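Local structure of HTH-type transcriptional activator ampR (Citrobacter freundii, 3KOS) at residues A[12-17]-A[41-46]; A[83-88]-A[113-118]; A[75-80]-A[181-186]. The protein regulates expression of the AmpC beta-lactamase gene as a LysR-family transcription factor, of which this chain is the effector-binding domain. One frame throughout, in Å; residues are numbered along the deposited sequence.

Contact 1: A[12-17]-A[41-46]; sequences EKLKIG and IDLHIS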
loop_
_atom_site.group_PDB
_atom_site.type_symbol
_atom_site.label_atom_id
_atom_site.label_comp_id
_atom_site.label_asym_id
_atom_site.label_seq_id
_atom_site.Cartn_x
_atom_site.Cartn_y
_atom_site.Cartn_z
ATOM N N GLU A 12 1.893 29.251 2.557
ATOM C CA GLU A 12 0.828 29.032 1.596
ATOM C C GLU A 12 0.534 27.544 1.586
ATOM O O GLU A 12 1.451 26.736 1.481
ATOM C CB GLU A 12 1.261 29.504 0.208
ATOM C CG GLU A 12 1.698 30.973 0.195
ATOM C CD GLU A 12 2.154 31.448 -1.172
ATOM O OE1 GLU A 12 2.247 30.619 -2.099
ATOM O OE2 GLU A 12 2.420 32.665 -1.326
ATOM N N LYS A 13 -0.735 27.189 1.706
ATOM C CA LYS A 13 -1.111 25.784 1.793
ATOM C C LYS A 13 -1.094 25.116 0.426
ATOM O O LYS A 13 -1.490 25.717 -0.570
ATOM C CB LYS A 13 -2.486 25.646 2.434
ATOM C CG LYS A 13 -2.882 24.210 2.716
ATOM C CD LYS A 13 -4.108 24.157 3.602
ATOM C CE LYS A 13 -4.577 22.725 3.808
ATOM N NZ LYS A 13 -5.812 22.687 4.633
ATOM N N LEU A 14 -0.622 23.869 0.385
ATOM C CA LEU A 14 -0.664 23.070 -0.831
ATOM C C LEU A 14 -1.033 21.639 -0.447
ATOM O O LEU A 14 -0.357 21.025 0.373
ATOM C CB LEU A 14 0.688 23.094 -1.539
ATOM C CG LEU A 14 0.881 22.202 -2.770
ATOM C CD1 LEU A 14 -0.120 22.545 -3.848
ATOM C CD2 LEU A 14 2.294 22.352 -3.309
ATOM N N LYS A 15 -2.105 21.123 -1.037
ATOM C CA LYS A 15 -2.601 19.798 -0.672
ATOM C C LYS A 15 -2.460 18.854 -1.855
ATOM O O LYS A 15 -3.007 19.096 -2.935
ATOM C CB LYS A 15 -4.060 19.875 -0.206
ATOM C CG LYS A 15 -4.453 18.696 0.660
ATOM C CD LYS A 15 -5.931 18.683 1.075
ATOM C CE LYS A 15 -6.214 17.413 1.886
ATOM N NZ LYS A 15 -7.665 17.189 2.174
ATOM N N ILE A 16 -1.696 17.788 -1.658
ATOM C CA ILE A 16 -1.405 16.875 -2.746
ATOM C C ILE A 16 -1.668 15.424 -2.343
ATOM O O ILE A 16 -1.193 14.972 -1.312
ATOM C CB ILE A 16 0.040 17.018 -3.209
ATOM C CG1 ILE A 16 0.311 18.477 -3.615
ATOM C CG2 ILE A 16 0.316 16.089 -4.369
ATOM C CD1 ILE A 16 1.568 18.666 -4.427
ATOM N N GLY A 17 -2.421 14.716 -3.177
ATOM C CA GLY A 17 -2.682 13.295 -2.982
ATOM C C GLY A 17 -1.813 12.492 -3.936
ATOM O O GLY A 17 -1.937 12.631 -5.152
ATOM N N ILE A 41 6.058 27.166 1.614
ATOM C CA ILE A 41 4.891 26.370 1.258
ATOM C C ILE A 41 4.608 25.309 2.329
ATOM O O ILE A 41 5.506 24.586 2.748
ATOM C CB ILE A 41 5.056 25.717 -0.133
ATOM C CG1 ILE A 41 5.087 26.808 -1.208
ATOM C CG2 ILE A 41 3.922 24.728 -0.406
ATOM C CD1 ILE A 41 5.436 26.321 -2.588
ATOM N N ASP A 42 3.357 25.268 2.779
ATOM C CA ASP A 42 2.894 24.310 3.783
ATOM C C ASP A 42 2.297 23.128 3.024
ATOM O O ASP A 42 1.145 23.155 2.581
ATOM C CB ASP A 42 1.862 24.982 4.686
ATOM C CG ASP A 42 1.221 24.028 5.682
ATOM O OD1 ASP A 42 1.767 22.931 5.917
ATOM O OD2 ASP A 42 0.150 24.386 6.224
ATOM N N LEU A 43 3.112 22.099 2.850
ATOM C CA LEU A 43 2.749 20.974 2.001
ATOM C C LEU A 43 2.035 19.894 2.811
ATOM O O LEU A 43 2.596 19.353 3.759
ATOM C CB LEU A 43 4.010 20.402 1.350
ATOM C CG LEU A 43 3.842 19.193 0.436
ATOM C CD1 LEU A 43 2.859 19.519 -0.667
ATOM C CD2 LEU A 43 5.195 18.794 -0.143
ATOM N N HIS A 44 0.796 19.595 2.430
ATOM C CA HIS A 44 0.012 18.548 3.069
ATOM C C HIS A 44 -0.047 17.344 2.135
ATOM O O HIS A 44 -0.747 17.373 1.130
ATOM C CB HIS A 44 -1.409 19.033 3.332
ATOM C CG HIS A 44 -1.495 20.121 4.353
ATOM N ND1 HIS A 44 -2.218 19.990 5.517
ATOM C CD2 HIS A 44 -0.934 21.353 4.392
ATOM C CE1 HIS A 44 -2.111 21.101 6.226
ATOM N NE2 HIS A 44 -1.333 21.943 5.567
ATOM N N ILE A 45 0.689 16.290 2.465
ATOM C CA ILE A 45 0.725 15.111 1.612
ATOM C C ILE A 45 -0.148 13.996 2.161
ATOM O O ILE A 45 -0.112 13.709 3.353
ATOM C CB ILE A 45 2.147 14.569 1.493
ATOM C CG1 ILE A 45 3.031 15.624 0.833
ATOM C CG2 ILE A 45 2.153 13.273 0.697
ATOM C CD1 ILE A 45 4.451 15.213 0.724
ATOM N N SER A 46 -0.933 13.383 1.285
ATOM C CA SER A 46 -1.679 12.178 1.638
ATOM C C SER A 46 -1.448 11.174 0.522
ATOM O O SER A 46 -1.148 11.572 -0.598
ATOM C CB SER A 46 -3.170 12.487 1.789
ATOM O OG SER A 46 -3.698 13.015 0.585
#
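Asp-42 and His-44 give their N-H groups to the carbonyls of Glu-12 and Leu-14, and their own carbonyls accept from Leu-14 and Ile-16. Ser-46 N to Ile-16 O, at 3.1 Å, completes five bonds between two parallel strands in direct register. His-44 N to Leu-14 O (2.8 Å) is almost straight at 179°. Joined through helix 20-37, these strands make the beta-alpha-beta unit that opens the first lobe of this periplasmic-binding-protein-like domain.

Leu-14, Ile-16, Ile-41 and Leu-43 suit the face covered by helices 20-37 and 194-209, where their branches pack against the helices. Leu-14 and Leu-43 lie side by side, CD2 to CD1 3.9 Å, and the same Leu-43 CD1 also reaches Ile-16 CG1 at 4.0 Å. Ile-41 CG2 abuts Leu-14 CB at 3.8 Å.

The opposite face carries mostly polar side chains. Lys-13 CG stands anti to the backbone N (chi1 -173°), and the extended chain crosses the His-44 imidazole, bringing CE over the ring centre in a CH-pi contact, 3.8 Å from the centroid. His-44 NE2 also donates to Asp-42 OD2 at 2.9 Å, from above the carboxylate plane. Beyond, Ile-45 and Ser-46 pack on Met-134 and Val-135 of the second subunit.

Contact 2: A[83-88]-A[113-118]; sequences MSPLCS and DEWALW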
loop_
_atom_site.group_PDB
_atom_site.type_symbol
_atom_site.label_atom_id
_atom_site.label_comp_id
_atom_site.label_asym_id
_atom_site.label_seq_id
_atom_site.Cartn_x
_atom_site.Cartn_y
_atom_site.Cartn_z
HETATM N N MSE A 83 7.742 -1.305 -16.672
HETATM C CA MSE A 83 7.538 -2.454 -15.792
HETATM C C MSE A 83 8.273 -3.701 -16.240
HETATM O O MSE A 83 8.420 -3.961 -17.436
HETATM C CB MSE A 83 6.059 -2.788 -15.698
HETATM C CG MSE A 83 5.224 -1.644 -15.183
HETATM SE SE MSE A 83 3.333 -2.131 -15.192
HETATM C CE MSE A 83 3.469 -3.923 -15.917
ATOM N N SER A 84 8.713 -4.489 -15.265
ATOM C CA SER A 84 9.418 -5.725 -15.544
ATOM C C SER A 84 9.165 -6.683 -14.377
ATOM O O SER A 84 8.783 -6.246 -13.289
ATOM C CB SER A 84 10.913 -5.420 -15.701
ATOM O OG SER A 84 11.614 -6.499 -16.291
ATOM N N PRO A 85 9.344 -7.993 -14.601
ATOM C CA PRO A 85 9.171 -8.934 -13.494
ATOM C C PRO A 85 10.144 -8.646 -12.359
ATOM O O PRO A 85 11.276 -8.237 -12.608
ATOM C CB PRO A 85 9.484 -10.284 -14.136
ATOM C CG PRO A 85 9.034 -10.115 -15.557
ATOM C CD PRO A 85 9.395 -8.681 -15.910
ATOM N N LEU A 86 9.681 -8.846 -11.131
ATOM C CA LEU A 86 10.485 -8.608 -9.939
ATOM C C LEU A 86 10.162 -9.699 -8.944
ATOM O O LEU A 86 8.996 -9.993 -8.722
ATOM C CB LEU A 86 10.121 -7.256 -9.320
ATOM C CG LEU A 86 10.452 -6.019 -10.152
ATOM C CD1 LEU A 86 9.737 -4.803 -9.578
ATOM C CD2 LEU A 86 11.963 -5.788 -10.202
ATOM N N CYS A 87 11.186 -10.298 -8.333
ATOM C CA CYS A 87 10.937 -11.397 -7.416
ATOM C C CYS A 87 12.047 -11.512 -6.372
ATOM O O CYS A 87 13.071 -10.828 -6.457
ATOM C CB CYS A 87 10.777 -12.716 -8.182
ATOM S SG CYS A 87 12.296 -13.201 -9.040
ATOM N N SER A 88 11.823 -12.357 -5.369
ATOM C CA SER A 88 12.825 -12.548 -4.331
ATOM C C SER A 88 14.041 -13.233 -4.930
ATOM O O SER A 88 13.925 -13.940 -5.932
ATOM C CB SER A 88 12.271 -13.395 -3.194
ATOM O OG SER A 88 11.966 -14.707 -3.635
ATOM N N ASP A 113 -4.219 -7.607 -18.092
ATOM C CA ASP A 113 -3.377 -8.173 -19.139
ATOM C C ASP A 113 -1.885 -7.844 -19.022
ATOM O O ASP A 113 -1.138 -8.029 -19.982
ATOM C CB ASP A 113 -3.905 -7.775 -20.524
ATOM C CG ASP A 113 -3.914 -6.267 -20.738
ATOM O OD1 ASP A 113 -3.508 -5.526 -19.818
ATOM O OD2 ASP A 113 -4.330 -5.821 -21.832
ATOM N N GLU A 114 -1.445 -7.361 -17.864
ATOM C CA GLU A 114 -0.029 -7.018 -17.690
ATOM C C GLU A 114 0.901 -8.191 -18.008
ATOM O O GLU A 114 1.905 -8.034 -18.712
ATOM C CB GLU A 114 0.236 -6.527 -16.265
ATOM C CG GLU A 114 -0.355 -5.161 -15.967
ATOM C CD GLU A 114 -0.253 -4.796 -14.497
ATOM O OE1 GLU A 114 -0.142 -5.711 -13.655
ATOM O OE2 GLU A 114 -0.293 -3.591 -14.187
ATOM N N TRP A 115 0.579 -9.364 -17.475
ATOM C CA TRP A 115 1.411 -10.540 -17.716
ATOM C C TRP A 115 1.308 -11.028 -19.162
ATOM O O TRP A 115 2.309 -11.400 -19.764
ATOM C CB TRP A 115 1.101 -11.658 -16.714
ATOM C CG TRP A 115 1.841 -11.450 -15.431
ATOM C CD1 TRP A 115 1.317 -11.076 -14.223
ATOM C CD2 TRP A 115 3.256 -11.560 -15.242
ATOM N NE1 TRP A 115 2.328 -10.956 -13.289
ATOM C CE2 TRP A 115 3.525 -11.251 -13.892
ATOM C CE3 TRP A 115 4.321 -11.886 -16.086
ATOM C CZ2 TRP A 115 4.817 -11.273 -13.365
ATOM C CZ3 TRP A 115 5.603 -11.911 -15.567
ATOM C CH2 TRP A 115 5.842 -11.603 -14.213
ATOM N N ALA A 116 0.102 -11.007 -19.717
ATOM C CA ALA A 116 -0.081 -11.373 -21.115
ATOM C C ALA A 116 0.789 -10.479 -21.997
ATOM O O ALA A 116 1.454 -10.956 -22.916
ATOM C CB ALA A 116 -1.547 -11.253 -21.513
ATOM N N LEU A 117 0.804 -9.186 -21.698
ATOM C CA LEU A 117 1.561 -8.236 -22.503
ATOM C C LEU A 117 3.068 -8.406 -22.350
ATOM O O LEU A 117 3.796 -8.345 -23.337
ATOM C CB LEU A 117 1.137 -6.796 -22.200
ATOM C CG LEU A 117 -0.313 -6.499 -22.603
ATOM C CD1 LEU A 117 -0.809 -5.195 -22.001
ATOM C CD2 LEU A 117 -0.460 -6.483 -24.126
ATOM N N TRP A 118 3.551 -8.619 -21.128
ATOM C CA TRP A 118 4.991 -8.814 -20.959
ATOM C C TRP A 118 5.471 -10.094 -21.647
ATOM O O TRP A 118 6.481 -10.085 -22.355
ATOM C CB TRP A 118 5.411 -8.807 -19.480
ATOM C CG TRP A 118 6.887 -8.745 -19.323
ATOM C CD1 TRP A 118 7.666 -7.618 -19.311
ATOM C CD2 TRP A 118 7.778 -9.849 -19.191
ATOM N NE1 TRP A 118 8.986 -7.959 -19.170
ATOM C CE2 TRP A 118 9.083 -9.325 -19.101
ATOM C CE3 TRP A 118 7.601 -11.238 -19.137
ATOM C CZ2 TRP A 118 10.201 -10.139 -18.958
ATOM C CZ3 TRP A 118 8.714 -12.042 -18.998
ATOM C CH2 TRP A 118 9.994 -11.492 -18.911
#
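Pro-85 and Trp-118 meet tip to tip, the pyrrolidine ring being laid over one face of the indole. Pro-85 CG sits almost squarely above the benzene half of Trp-118, in a CH-pi contact 3.5 Å from the centroid and 10° off the ring normal. Pro-85 CD lies off-centre over the same face, 3.3 Å from Trp-118 CE2, where the two rings join. Proline suits this place because its closed ring turns C-H groups toward the aromatic surface and has little freedom to move off it. Trp-118 CG lies anti to the backbone N (chi1 -169°), which starts the indole from the helix toward the strand.

Apolar packing extends this contact on two further sides. Trp-115 CH2 touches Pro-85 CG, 3.8 Å away, so that the proline meets two tryptophans three residues apart, nearly one helical turn. Met-83, modelled as selenomethionine, crosses Glu-114 at about a right angle. The torsion about its CG-SE bond is close to 0°, an eclipsed turn that curls Met-83 CE back toward the acid, 4.0 Å from Glu-114 CG in its aliphatic part.

The polar groups of this buried contact are satisfied by residues beyond it. Trp-118 NE1 and Ser-84 OG both donate to Thr-175 O, Trp-115 NE1 bonds to Leu-107 O, and Glu-114 OE2 pairs with Ser-109 OG. Lying in the first turn of its helix, Glu-114 would probably be favoured in its ionised form by the helix end.

The contact seats helix 114-121 over strand 73-86, which it crosses at about 100° between the short segment axes. Ile-154 of the neighbouring strand 153-156 packs against Met-83, Glu-114 and both tryptophans, while strand 106-109 lies against Glu-114 and Trp-115.

Contact 3: A[75-80]-A[181-186]; sequences AQYLCS and SYWITR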
loop_
_atom_site.group_PDB
_atom_site.type_symbol
_atom_site.label_atom_id
_atom_site.label_comp_id
_atom_site.label_asym_id
_atom_site.label_seq_id
_atom_site.Cartn_x
_atom_site.Cartn_y
_atom_site.Cartn_z
ATOM N N ALA A 75 -3.054 17.756 -17.140
ATOM C CA ALA A 75 -2.078 16.743 -16.749
ATOM C C ALA A 75 -0.674 17.089 -17.219
ATOM O O ALA A 75 -0.479 17.508 -18.361
ATOM C CB ALA A 75 -2.493 15.376 -17.297
ATOM N N GLN A 76 0.302 16.912 -16.334
ATOM C CA GLN A 76 1.699 17.123 -16.679
ATOM C C GLN A 76 2.529 15.870 -16.398
ATOM O O GLN A 76 2.434 15.282 -15.326
ATOM C CB GLN A 76 2.266 18.333 -15.926
ATOM C CG GLN A 76 3.759 18.512 -16.122
ATOM C CD GLN A 76 4.204 19.954 -15.950
ATOM O OE1 GLN A 76 3.763 20.651 -15.030
ATOM N NE2 GLN A 76 5.089 20.410 -16.838
ATOM N N TYR A 77 3.326 15.457 -17.375
ATOM C CA TYR A 77 4.120 14.235 -17.278
ATOM C C TYR A 77 5.209 14.411 -16.232
ATOM O O TYR A 77 5.878 15.448 -16.189
ATOM C CB TYR A 77 4.728 13.913 -18.649
ATOM C CG TYR A 77 5.580 12.658 -18.738
ATOM C CD1 TYR A 77 6.941 12.704 -18.482
ATOM C CD2 TYR A 77 5.026 11.445 -19.126
ATOM C CE1 TYR A 77 7.726 11.570 -18.584
ATOM C CE2 TYR A 77 5.807 10.303 -19.245
ATOM C CZ TYR A 77 7.159 10.377 -18.971
ATOM O OH TYR A 77 7.945 9.250 -19.083
ATOM N N LEU A 78 5.372 13.411 -15.367
ATOM C CA LEU A 78 6.423 13.455 -14.356
ATOM C C LEU A 78 7.589 12.576 -14.759
ATOM O O LEU A 78 8.701 13.055 -14.928
ATOM C CB LEU A 78 5.897 13.027 -12.977
ATOM C CG LEU A 78 4.820 13.932 -12.365
ATOM C CD1 LEU A 78 4.338 13.345 -11.045
ATOM C CD2 LEU A 78 5.361 15.351 -12.166
ATOM N N CYS A 79 7.336 11.279 -14.908
ATOM C CA CYS A 79 8.407 10.359 -15.267
ATOM C C CYS A 79 7.842 9.027 -15.746
ATOM O O CYS A 79 6.657 8.722 -15.536
ATOM C CB CYS A 79 9.362 10.141 -14.082
ATOM S SG CYS A 79 8.648 9.167 -12.708
ATOM N N SER A 80 8.694 8.237 -16.386
ATOM C CA SER A 80 8.264 6.951 -16.923
ATOM C C SER A 80 8.083 5.922 -15.811
ATOM O O SER A 80 8.546 6.119 -14.685
ATOM C CB SER A 80 9.275 6.451 -17.959
ATOM O OG SER A 80 10.564 6.338 -17.375
ATOM N N SER A 181 2.515 5.961 -17.180
ATOM C CA SER A 181 3.598 6.735 -16.577
ATOM C C SER A 181 3.074 7.450 -15.344
ATOM O O SER A 181 1.910 7.314 -14.994
ATOM C CB SER A 181 4.121 7.786 -17.566
ATOM O OG SER A 181 4.584 7.178 -18.751
ATOM N N TYR A 182 3.926 8.227 -14.686
ATOM C CA TYR A 182 3.452 9.031 -13.564
ATOM C C TYR A 182 3.191 10.457 -14.013
ATOM O O TYR A 182 3.999 11.049 -14.739
ATOM C CB TYR A 182 4.421 8.967 -12.372
ATOM C CG TYR A 182 4.422 7.586 -11.735
ATOM C CD1 TYR A 182 3.379 7.180 -10.902
ATOM C CD2 TYR A 182 5.446 6.687 -11.991
ATOM C CE1 TYR A 182 3.356 5.910 -10.342
ATOM C CE2 TYR A 182 5.436 5.406 -11.434
ATOM C CZ TYR A 182 4.392 5.028 -10.606
ATOM O OH TYR A 182 4.367 3.755 -10.055
ATOM N N TRP A 183 2.047 10.985 -13.594
ATOM C CA TRP A 183 1.598 12.321 -13.986
ATOM C C TRP A 183 1.175 13.108 -12.762
ATOM O O TRP A 183 0.791 12.531 -11.740
ATOM C CB TRP A 183 0.370 12.210 -14.893
ATOM C CG TRP A 183 0.612 11.484 -16.162
ATOM C CD1 TRP A 183 0.659 10.132 -16.346
ATOM C CD2 TRP A 183 0.824 12.073 -17.453
ATOM N NE1 TRP A 183 0.900 9.844 -17.671
ATOM C CE2 TRP A 183 1.005 11.018 -18.370
ATOM C CE3 TRP A 183 0.886 13.394 -17.918
ATOM C CZ2 TRP A 183 1.235 11.238 -19.726
ATOM C CZ3 TRP A 183 1.117 13.613 -19.268
ATOM C CH2 TRP A 183 1.291 12.540 -20.153
ATOM N N ILE A 184 1.228 14.431 -12.866
ATOM C CA ILE A 184 0.587 15.273 -11.860
ATOM C C ILE A 184 -0.620 15.967 -12.515
ATOM O O ILE A 184 -0.513 16.492 -13.617
ATOM C CB ILE A 184 1.579 16.292 -11.235
ATOM C CG1 ILE A 184 0.919 17.043 -10.066
ATOM C CG2 ILE A 184 2.139 17.243 -12.292
ATOM C CD1 ILE A 184 1.917 17.762 -9.134
ATOM N N THR A 185 -1.766 15.945 -11.854
ATOM C CA THR A 185 -2.988 16.431 -12.484
ATOM C C THR A 185 -3.764 17.403 -11.603
ATOM O O THR A 185 -3.797 17.262 -10.377
ATOM C CB THR A 185 -3.912 15.259 -12.950
ATOM O OG1 THR A 185 -4.493 14.590 -11.821
ATOM C CG2 THR A 185 -3.120 14.258 -13.767
ATOM N N ARG A 186 -4.369 18.398 -12.250
ATOM C CA ARG A 186 -5.228 19.374 -11.591
ATOM C C ARG A 186 -6.586 19.297 -12.278
ATOM O O ARG A 186 -6.661 19.307 -13.507
ATOM C CB ARG A 186 -4.630 20.785 -11.777
ATOM C CG ARG A 186 -5.494 21.930 -11.290
ATOM C CD ARG A 186 -4.921 23.302 -11.717
ATOM N NE ARG A 186 -4.813 23.437 -13.172
ATOM C CZ ARG A 186 -5.768 23.952 -13.942
ATOM N NH1 ARG A 186 -6.895 24.387 -13.397
ATOM N NH2 ARG A 186 -5.598 24.037 -15.252
#
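Trp-183 folds its indole over the backbone of Gln-76 and Tyr-77, with CE3 3.2 Å from Tyr-77 N, and a flat aromatic suits the shallow surface of the extended backbone. Trp-183 CG, anti to the carbonyl carbon (chi1 -62°), starts the indole across the neighbouring strand. The Tyr-77 ring turns an edge to the indole face in a T-shaped pair, centroids 5.4 Å apart and planes at 89°. Small Ser-181 fits beside the ring, OG 3.4 Å from Tyr-77 CE2. Ala-75, equally slight, tucks CB against Thr-185 CG2 at 3.8 Å.

Two residues, Leu-78 and Cys-79, stand opposite the single Tyr-182, a classic beta bulge in these antiparallel strands: Tyr-182 O takes Leu-78 N at 2.8 Å and Cys-79 N weakly at 3.3 Å. The extra residue swings Leu-78 toward its partner strand, where its forked tip fills the hollow beside Ile-184, CD2 to CG2 3.7 Å. Cys-79 SG lies obliquely by the Tyr-182 ring, CD2 being 4.1 Å away.

The Tyr-182 ring meets Phe-22 of helix 20-37 at about 50°, and its OH bonds to MES, probably from the crystallisation liquor. Leu-78 and Ile-184 are roofed by helix 194-209 and flanked by strand 61-66, whereas Trp-183 meets Trp-70 edge-to-face.

From the N terminus, contact 1 closes first: the chain leaves strand 12-19, runs through helix 20-37 and returns beside strand 12-19 as strand 41-48. Strand 61-66 follows, lying in the sheet between strand 12-19 and strand 181-187. Contact 3 opens at 75-80, and further along the same strand contact 2 opens at 83-88; contact 2 closes at 113-118, nested within the long loop that contact 3 seals only at 181-186. None cross. All three reach one mixed sheet: contacts 1 and 3 pair its strands, centres about 17 Å apart, while contact 2 fastens helix 114-121 onto the later part of strand 73-86, its centre about 34 Å from that of contact 1.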